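Local coordinates for PKS_KS domain-containing protein (Photorhabdus luminescens subsp. laumondii, PDB 6SMO), which probably acts as a ketosynthase, a 3-oxoacyl-[acyl-carrier-protein] synthase of the thiolase superfamily, and here holds a 12-carbon polyketide chain in its pocket, at residues S116-G120 with R121-V125; I144-G147 with G148-I152; L371-A374 with N375-S379. One frame throughout, in Å; residues are numbered along the deposited sequence.

Contact 1: S116-G120 with R121-V125; sequences SDIDG and RRFGV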
loop_
_atom_site.group_PDB
_atom_site.type_symbol
_atom_site.label_atom_id
_atom_site.label_comp_id
_atom_site.label_asym_id
_atom_site.label_seq_id
_atom_site.Cartn_x
_atom_site.Cartn_y
_atom_site.Cartn_z
ATOM N N SER B 116 14.685 29.283 4.793
ATOM C CA SER B 116 15.665 29.938 3.883
ATOM C C SER B 116 16.177 28.935 2.841
ATOM O O SER B 116 16.178 29.279 1.644
ATOM C CB SER B 116 16.807 30.540 4.663
ATOM O OG SER B 116 16.328 31.337 5.736
ATOM N N ASP B 117 16.594 27.745 3.288
ATOM C CA ASP B 117 17.178 26.671 2.439
ATOM C C ASP B 117 16.082 26.007 1.595
ATOM O O ASP B 117 16.368 25.662 0.431
ATOM C CB ASP B 117 17.894 25.612 3.285
ATOM C CG ASP B 117 19.148 26.111 3.984
ATOM O OD1 ASP B 117 19.888 26.907 3.371
ATOM O OD2 ASP B 117 19.377 25.694 5.137
ATOM N N ILE B 118 14.884 25.826 2.163
ATOM C CA ILE B 118 13.771 25.035 1.555
ATOM C C ILE B 118 13.074 25.886 0.485
ATOM O O ILE B 118 12.613 26.994 0.819
ATOM C CB ILE B 118 12.773 24.554 2.630
ATOM C CG1 ILE B 118 13.459 23.747 3.736
ATOM C CG2 ILE B 118 11.632 23.769 1.995
ATOM C CD1 ILE B 118 12.666 23.670 5.022
ATOM N N ASP B 119 13.003 25.371 -0.748
ATOM C CA ASP B 119 12.142 25.890 -1.845
ATOM C C ASP B 119 10.898 24.996 -1.936
ATOM O O ASP B 119 11.046 23.827 -2.346
ATOM C CB ASP B 119 12.902 25.946 -3.174
ATOM C CG ASP B 119 12.083 26.477 -4.341
ATOM O OD1 ASP B 119 11.140 27.255 -4.095
ATOM O OD2 ASP B 119 12.395 26.106 -5.489
ATOM N N GLY B 120 9.731 25.532 -1.565
ATOM C CA GLY B 120 8.458 24.791 -1.439
ATOM C C GLY B 120 8.115 23.995 -2.687
ATOM O O GLY B 120 7.714 22.823 -2.544
ATOM N N ARG B 121 8.273 24.603 -3.868
ATOM C CA ARG B 121 7.900 24.022 -5.188
ATOM C C ARG B 121 8.744 22.775 -5.487
ATOM O O ARG B 121 8.249 21.903 -6.229
ATOM C CB ARG B 121 8.076 25.062 -6.302
ATOM C CG ARG B 121 7.107 26.234 -6.228
ATOM C CD ARG B 121 7.433 27.313 -7.243
ATOM N NE ARG B 121 6.458 28.398 -7.241
ATOM C CZ ARG B 121 6.450 29.427 -6.395
ATOM N NH1 ARG B 121 5.509 30.352 -6.496
ATOM N NH2 ARG B 121 7.371 29.534 -5.451
ATOM N N ARG B 122 9.964 22.697 -4.938
ATOM C CA ARG B 122 10.952 21.615 -5.208
ATOM C C ARG B 122 11.098 20.699 -3.982
ATOM O O ARG B 122 12.079 19.926 -3.947
ATOM C CB ARG B 122 12.305 22.230 -5.585
ATOM C CG ARG B 122 12.256 23.182 -6.772
ATOM C CD ARG B 122 12.113 22.460 -8.099
ATOM N NE ARG B 122 13.324 21.733 -8.455
ATOM C CZ ARG B 122 13.467 20.968 -9.535
ATOM N NH1 ARG B 122 12.468 20.816 -10.389
ATOM N NH2 ARG B 122 14.617 20.355 -9.756
ATOM N N PHE B 123 10.163 20.768 -3.026
ATOM C CA PHE B 123 10.170 19.980 -1.763
ATOM C C PHE B 123 8.838 19.235 -1.614
ATOM O O PHE B 123 7.787 19.904 -1.530
ATOM C CB PHE B 123 10.440 20.892 -0.563
ATOM C CG PHE B 123 10.238 20.243 0.783
ATOM C CD1 PHE B 123 10.818 19.017 1.076
ATOM C CD2 PHE B 123 9.477 20.861 1.764
ATOM C CE1 PHE B 123 10.632 18.420 2.313
ATOM C CE2 PHE B 123 9.295 20.264 3.003
ATOM C CZ PHE B 123 9.871 19.044 3.275
ATOM N N GLY B 124 8.890 17.897 -1.579
ATOM C CA GLY B 124 7.710 17.010 -1.520
ATOM C C GLY B 124 7.808 15.990 -0.398
ATOM O O GLY B 124 8.934 15.731 0.070
ATOM N N VAL B 125 6.668 15.423 0.009
ATOM C CA VAL B 125 6.549 14.434 1.123
ATOM C C VAL B 125 6.130 13.079 0.538
ATOM O O VAL B 125 5.420 13.068 -0.484
ATOM C CB VAL B 125 5.552 14.917 2.195
ATOM C CG1 VAL B 125 5.388 13.911 3.325
ATOM C CG2 VAL B 125 5.944 16.276 2.755
#

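Contact 2: I144-G147 with G148-I152; sequences ITKG and GKENI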
loop_
_atom_site.group_PDB
_atom_site.type_symbol
_atom_site.label_atom_id
_atom_site.label_comp_id
_atom_site.label_asym_id
_atom_site.label_seq_id
_atom_site.Cartn_x
_atom_site.Cartn_y
_atom_site.Cartn_z
ATOM N N ILE B 144 -19.634 3.742 18.516
ATOM C CA ILE B 144 -20.937 4.072 17.856
ATOM C C ILE B 144 -21.895 2.873 17.940
ATOM O O ILE B 144 -23.114 3.104 17.816
ATOM C CB ILE B 144 -20.734 4.550 16.399
ATOM C CG1 ILE B 144 -20.088 3.482 15.509
ATOM C CG2 ILE B 144 -19.963 5.862 16.380
ATOM C CD1 ILE B 144 -19.852 3.915 14.077
ATOM N N THR B 145 -21.377 1.654 18.140
ATOM C CA THR B 145 -22.175 0.400 18.253
ATOM C C THR B 145 -22.279 -0.048 19.718
ATOM O O THR B 145 -22.913 -1.096 19.958
ATOM C CB THR B 145 -21.578 -0.716 17.382
ATOM O OG1 THR B 145 -20.201 -0.869 17.730
ATOM C CG2 THR B 145 -21.701 -0.435 15.901
ATOM N N LYS B 146 -21.699 0.716 20.653
ATOM C CA LYS B 146 -21.672 0.420 22.114
ATOM C C LYS B 146 -21.073 -0.975 22.345
ATOM O O LYS B 146 -21.842 -1.914 22.636
ATOM C CB LYS B 146 -23.075 0.544 22.723
ATOM C CG LYS B 146 -23.601 1.966 22.860
ATOM C CD LYS B 146 -24.850 2.068 23.713
ATOM C CE LYS B 146 -25.229 3.495 24.055
ATOM N NZ LYS B 146 -25.825 4.200 22.896
ATOM N N GLY B 147 -19.748 -1.094 22.206
ATOM C CA GLY B 147 -18.981 -2.331 22.455
ATOM C C GLY B 147 -19.260 -3.413 21.423
ATOM O O GLY B 147 -19.031 -4.597 21.743
ATOM N N GLY B 148 -19.735 -3.031 20.231
ATOM C CA GLY B 148 -19.983 -3.937 19.092
ATOM C C GLY B 148 -21.193 -4.836 19.297
ATOM O O GLY B 148 -21.302 -5.836 18.559
ATOM N N LYS B 149 -22.081 -4.496 20.240
ATOM C CA LYS B 149 -23.278 -5.308 20.603
ATOM C C LYS B 149 -24.445 -4.952 19.675
ATOM O O LYS B 149 -25.061 -5.885 19.122
ATOM C CB LYS B 149 -23.666 -5.083 22.070
ATOM C CG LYS B 149 -22.891 -5.915 23.083
ATOM C CD LYS B 149 -23.359 -7.356 23.170
ATOM C CE LYS B 149 -22.513 -8.208 24.093
ATOM N NZ LYS B 149 -22.654 -7.798 25.511
ATOM N N GLU B 150 -24.730 -3.655 19.517
ATOM C CA GLU B 150 -25.904 -3.122 18.772
ATOM C C GLU B 150 -25.486 -2.704 17.356
ATOM O O GLU B 150 -24.294 -2.854 17.018
ATOM C CB GLU B 150 -26.500 -1.930 19.526
ATOM C CG GLU B 150 -26.948 -2.264 20.938
ATOM C CD GLU B 150 -27.557 -1.100 21.703
ATOM O OE1 GLU B 150 -28.462 -1.345 22.523
ATOM O OE2 GLU B 150 -27.119 0.048 21.483
ATOM N N ASN B 151 -26.443 -2.205 16.567
ATOM C CA ASN B 151 -26.214 -1.574 15.238
ATOM C C ASN B 151 -25.545 -0.209 15.448
ATOM O O ASN B 151 -25.425 0.219 16.612
ATOM C CB ASN B 151 -27.515 -1.430 14.442
ATOM C CG ASN B 151 -28.065 -2.755 13.955
ATOM O OD1 ASN B 151 -27.689 -3.814 14.454
ATOM N ND2 ASN B 151 -28.957 -2.706 12.980
ATOM N N ILE B 152 -25.129 0.443 14.358
ATOM C CA ILE B 152 -24.435 1.765 14.381
ATOM C C ILE B 152 -25.458 2.863 14.699
ATOM O O ILE B 152 -26.482 2.942 13.992
ATOM C CB ILE B 152 -23.696 2.025 13.050
ATOM C CG1 ILE B 152 -22.460 1.130 12.921
ATOM C CG2 ILE B 152 -23.342 3.498 12.896
ATOM C CD1 ILE B 152 -21.963 0.965 11.506
#

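Contact 3: L371-A374 with N375-S379; sequences LAAA and NAIES. With LKZ (3,5,7,9,11-pentakis(oxidanylidene)dodecanal), chain H.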
loop_
_atom_site.group_PDB
_atom_site.type_symbol
_atom_site.label_atom_id
_atom_site.label_comp_id
_atom_site.label_asym_id
_atom_site.label_seq_id
_atom_site.Cartn_x
_atom_site.Cartn_y
_atom_site.Cartn_z
ATOM N N LEU B 371 5.546 -3.478 10.355
ATOM C CA LEU B 371 4.949 -3.544 8.996
ATOM C C LEU B 371 5.678 -2.574 8.069
ATOM O O LEU B 371 6.867 -2.778 7.844
ATOM C CB LEU B 371 3.437 -3.301 9.033
ATOM C CG LEU B 371 2.682 -3.901 10.219
ATOM C CD1 LEU B 371 1.189 -3.703 10.058
ATOM C CD2 LEU B 371 2.999 -5.373 10.398
ATOM N N ALA B 372 4.960 -1.596 7.518
ATOM C CA ALA B 372 5.542 -0.583 6.611
ATOM C C ALA B 372 6.621 0.211 7.348
ATOM O O ALA B 372 7.684 0.438 6.766
ATOM C CB ALA B 372 4.452 0.337 6.138
ATOM N N ALA B 373 6.380 0.540 8.619
ATOM C CA ALA B 373 7.329 1.328 9.435
ATOM C C ALA B 373 8.678 0.613 9.599
ATOM O O ALA B 373 9.682 1.313 9.696
ATOM C CB ALA B 373 6.703 1.699 10.752
ATOM N N ALA B 374 8.690 -0.722 9.648
ATOM C CA ALA B 374 9.918 -1.531 9.819
ATOM C C ALA B 374 10.911 -1.250 8.691
ATOM O O ALA B 374 12.094 -1.199 8.983
ATOM C CB ALA B 374 9.560 -2.991 9.851
ATOM N N ASN B 375 10.442 -1.079 7.457
ATOM C CA ASN B 375 11.353 -0.786 6.321
ATOM C C ASN B 375 12.106 0.522 6.565
ATOM O O ASN B 375 13.311 0.533 6.365
ATOM C CB ASN B 375 10.591 -0.627 5.010
ATOM C CG ASN B 375 9.766 -1.839 4.667
ATOM O OD1 ASN B 375 10.133 -2.953 5.011
ATOM N ND2 ASN B 375 8.660 -1.629 3.981
ATOM N N ALA B 376 11.390 1.559 6.993
ATOM C CA ALA B 376 11.904 2.927 7.241
ATOM C C ALA B 376 12.866 2.920 8.436
ATOM O O ALA B 376 13.952 3.516 8.313
ATOM C CB ALA B 376 10.754 3.877 7.467
ATOM N N ILE B 377 12.480 2.272 9.541
ATOM C CA ILE B 377 13.286 2.190 10.798
ATOM C C ILE B 377 14.605 1.465 10.490
ATOM O O ILE B 377 15.658 1.933 10.966
ATOM C CB ILE B 377 12.494 1.507 11.935
ATOM C CG1 ILE B 377 11.257 2.317 12.336
ATOM C CG2 ILE B 377 13.389 1.242 13.138
ATOM C CD1 ILE B 377 10.200 1.512 13.055
ATOM N N GLU B 378 14.543 0.369 9.725
ATOM C CA GLU B 378 15.728 -0.416 9.279
ATOM C C GLU B 378 16.555 0.411 8.286
ATOM O O GLU B 378 17.790 0.253 8.285
ATOM C CB GLU B 378 15.296 -1.741 8.646
ATOM C CG GLU B 378 14.819 -2.771 9.651
ATOM C CD GLU B 378 14.048 -3.934 9.050
ATOM O OE1 GLU B 378 14.448 -4.417 7.971
ATOM O OE2 GLU B 378 13.042 -4.353 9.662
ATOM N N SER B 379 15.899 1.241 7.468
ATOM C CA SER B 379 16.542 2.175 6.502
ATOM C C SER B 379 17.292 3.280 7.256
ATOM O O SER B 379 18.370 3.685 6.778
ATOM C CB SER B 379 15.540 2.753 5.529
ATOM O OG SER B 379 15.248 1.827 4.493
HETATM C C4 LKZ H . -4.754 -6.152 9.241
HETATM C C5 LKZ H . -4.548 -5.617 7.846
HETATM C C6 LKZ H . -3.328 -4.721 7.612
HETATM C C7 LKZ H . -2.334 -5.468 6.750
HETATM C C8 LKZ H . -1.051 -4.767 6.286
HETATM C C10 LKZ H . 3.162 -7.836 5.885
HETATM C C22 LKZ H . -5.787 -5.279 9.924
HETATM C C11 LKZ H . 3.806 -6.881 6.858
HETATM O O19 LKZ H . 4.106 -7.208 7.992
HETATM C C3 LKZ H . 2.006 -7.038 5.314
HETATM O O23 LKZ H . 1.880 -6.910 4.109
HETATM C C2 LKZ H . 1.100 -6.300 6.310
HETATM C C9 LKZ H . -0.180 -5.833 5.615
HETATM O O20 LKZ H . -0.559 -6.353 4.584
HETATM O O21 LKZ H . -2.533 -6.631 6.478
HETATM O O22 LKZ H . -5.350 -5.880 6.965
HETATM O O24 LKZ H . -6.973 -5.575 9.961
HETATM C C23 LKZ H . -5.258 -4.012 10.568
#

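Contact 1: S116-G120 with R121-V125
A tight turn leading into strand 123-128 of the thiolase-type core brings Asp119 against Arg122 and Ile118 against Phe123. Gly120 and Arg121 at its centre have the backbone angles of a short 3-10 turn, and two successive backbone bonds close it, Arg122 N to Asp119 O at 3.0 Å and Phe123 N to Gly120 O at 3.2 Å. On the inner side, the CG2 branch of Ile118 meets the ring of Phe123 obliquely, 3.6 Å from CD2. Phe123 places its ring there by turning CG opposite its own backbone N (chi1 170°). Tyr178, Ala180, Ile212 and Leu214 pack round the same phenylalanine, which is buried. On the outer side, Asp119 OD2 lies 3.2 Å from CG of Arg122, against the aliphatic part of that side chain. Two successive bends, chi2 -75° and chi3 -70°, then carry the guanidinium away, leaving NE 5.4 Å from Asp119 OD2. Its polar atoms pair elsewhere: NH2 forms a salt bridge with Asp211 and NH1 a hydrogen bond with Gly208 O. Arg121, by contrast, is extended and packs on Tyr264 of the neighbouring protein chain. Between the two segments the turn is held by two backbone bonds and one apolar contact, while backbone bonds to Ser181, Met182 and Ile212 join it to its neighbours. The Asp119 carboxylate probably adds no more than a diffuse attraction to the two arginines.

Contact 2: I144-G147 with G148-I152
Thr145 O accepts Glu150 N at 3.2 Å across a type I' beta turn, Lys146 to Lys149, entered straight from a Schellman motif in which Lys146 has positive phi. The turn's two central residues, Gly147 and Gly148, also have positive phi (69° and 72°), a conformation that suits glycine. The bond from Glu150 runs nearly along the C=O axis of Thr145. Gly148 N, facing the Thr145 hydroxyl, makes a weak bond to OG1 at 3.3 Å. That oxygen has a stronger partner in Leu141 O, one helical turn back, and it can sit between helix and turn because chi1 of 54° sets it between the residue's own N and carbonyl carbon. The methyl CG2 of Thr145 points instead to Ile152, 3.5 Å from its CG1. Ile144 and Ile152 run parallel, with Ile144 CD1 3.7 Å from Ile152 CG2; the three side chains form one small apolar patch. Lys146 crosses Glu150 with its CD 3.8 Å from OE2, but its NZ stays 4.6 Å from that oxygen, beyond salt-bridge range, and OE2 has a weak bond to His153. The turn follows the C-terminal end of helix 134-144, which the Schellman motif terminates, and begins the long connection to helix 169-178. Leu156 and Ile157 of this connection pack on Ile144, and the second protein chain adds its Leu193 against Ile144 and its Asn196 against Ile152.

Contact 3: L371-A374 with N375-S379
Leu371 touches the bound polyketide just ahead of the N-terminal end of helix 372-388, whose first turns, Ala372 to Ser379, lie buried at the centre of the thiolase fold. Its CD2 methyl comes 3.2 Å from O19, the terminal carbonyl oxygen of the ligand, and 3.9 Å from C11; the leucine also packs on Cys191, another pocket residue, and on Glu219 of strand 212-219. Asn375 N bonds weakly to Ala372 O, after which the i to i+4 bonds of an alpha helix take over, with Ile377 N 3.0 Å from Ala373 O and Glu378 N 3.0 Å from Ala374 O. Ala372 rests on Ala193 at the start of helix 193-206, while CD1 of Ile377 reaches back along the helix to 4.2 Å from Ala373 CB. Further out, Asn375 donates from ND2 to Cys191 O and its OD1 bonds to Ser425 OG, linking the helix to the pocket loop and to strand 420-427. With CG beside its own backbone N (chi1 -74°) and the chain extended beyond it, Glu378 runs past Ala374, its OE2 3.7 Å from Ala374 CB, and the same oxygen makes a salt bridge with Lys364. Asn375 O takes two bonds from one residue, Ser379 N at 2.9 Å and Ser379 OG at 3.0 Å, arriving from opposite faces of the carbonyl plane.

Overall arrangement
Read from the N terminus, the three contacts follow in series; none nests in or crosses another. Contact 1 turns the loop after helix 95-111 into strand 123-128, near one end of the large mixed sheet. The strand leads on to helix 134-144, and at that helix's C-terminal end contact 2 reverses the chain far from the centre, beside the second protein chain. Contact 3 comes more than two hundred residues later, within the range of the C-terminal ketoacyl synthase domain, and starts the buried helix 372-388 beside the ligand. Contacts 1 and 2 have centres about 46 Å apart; that of contact 3 lies about 25 Å from the first and about 35 Å from the second.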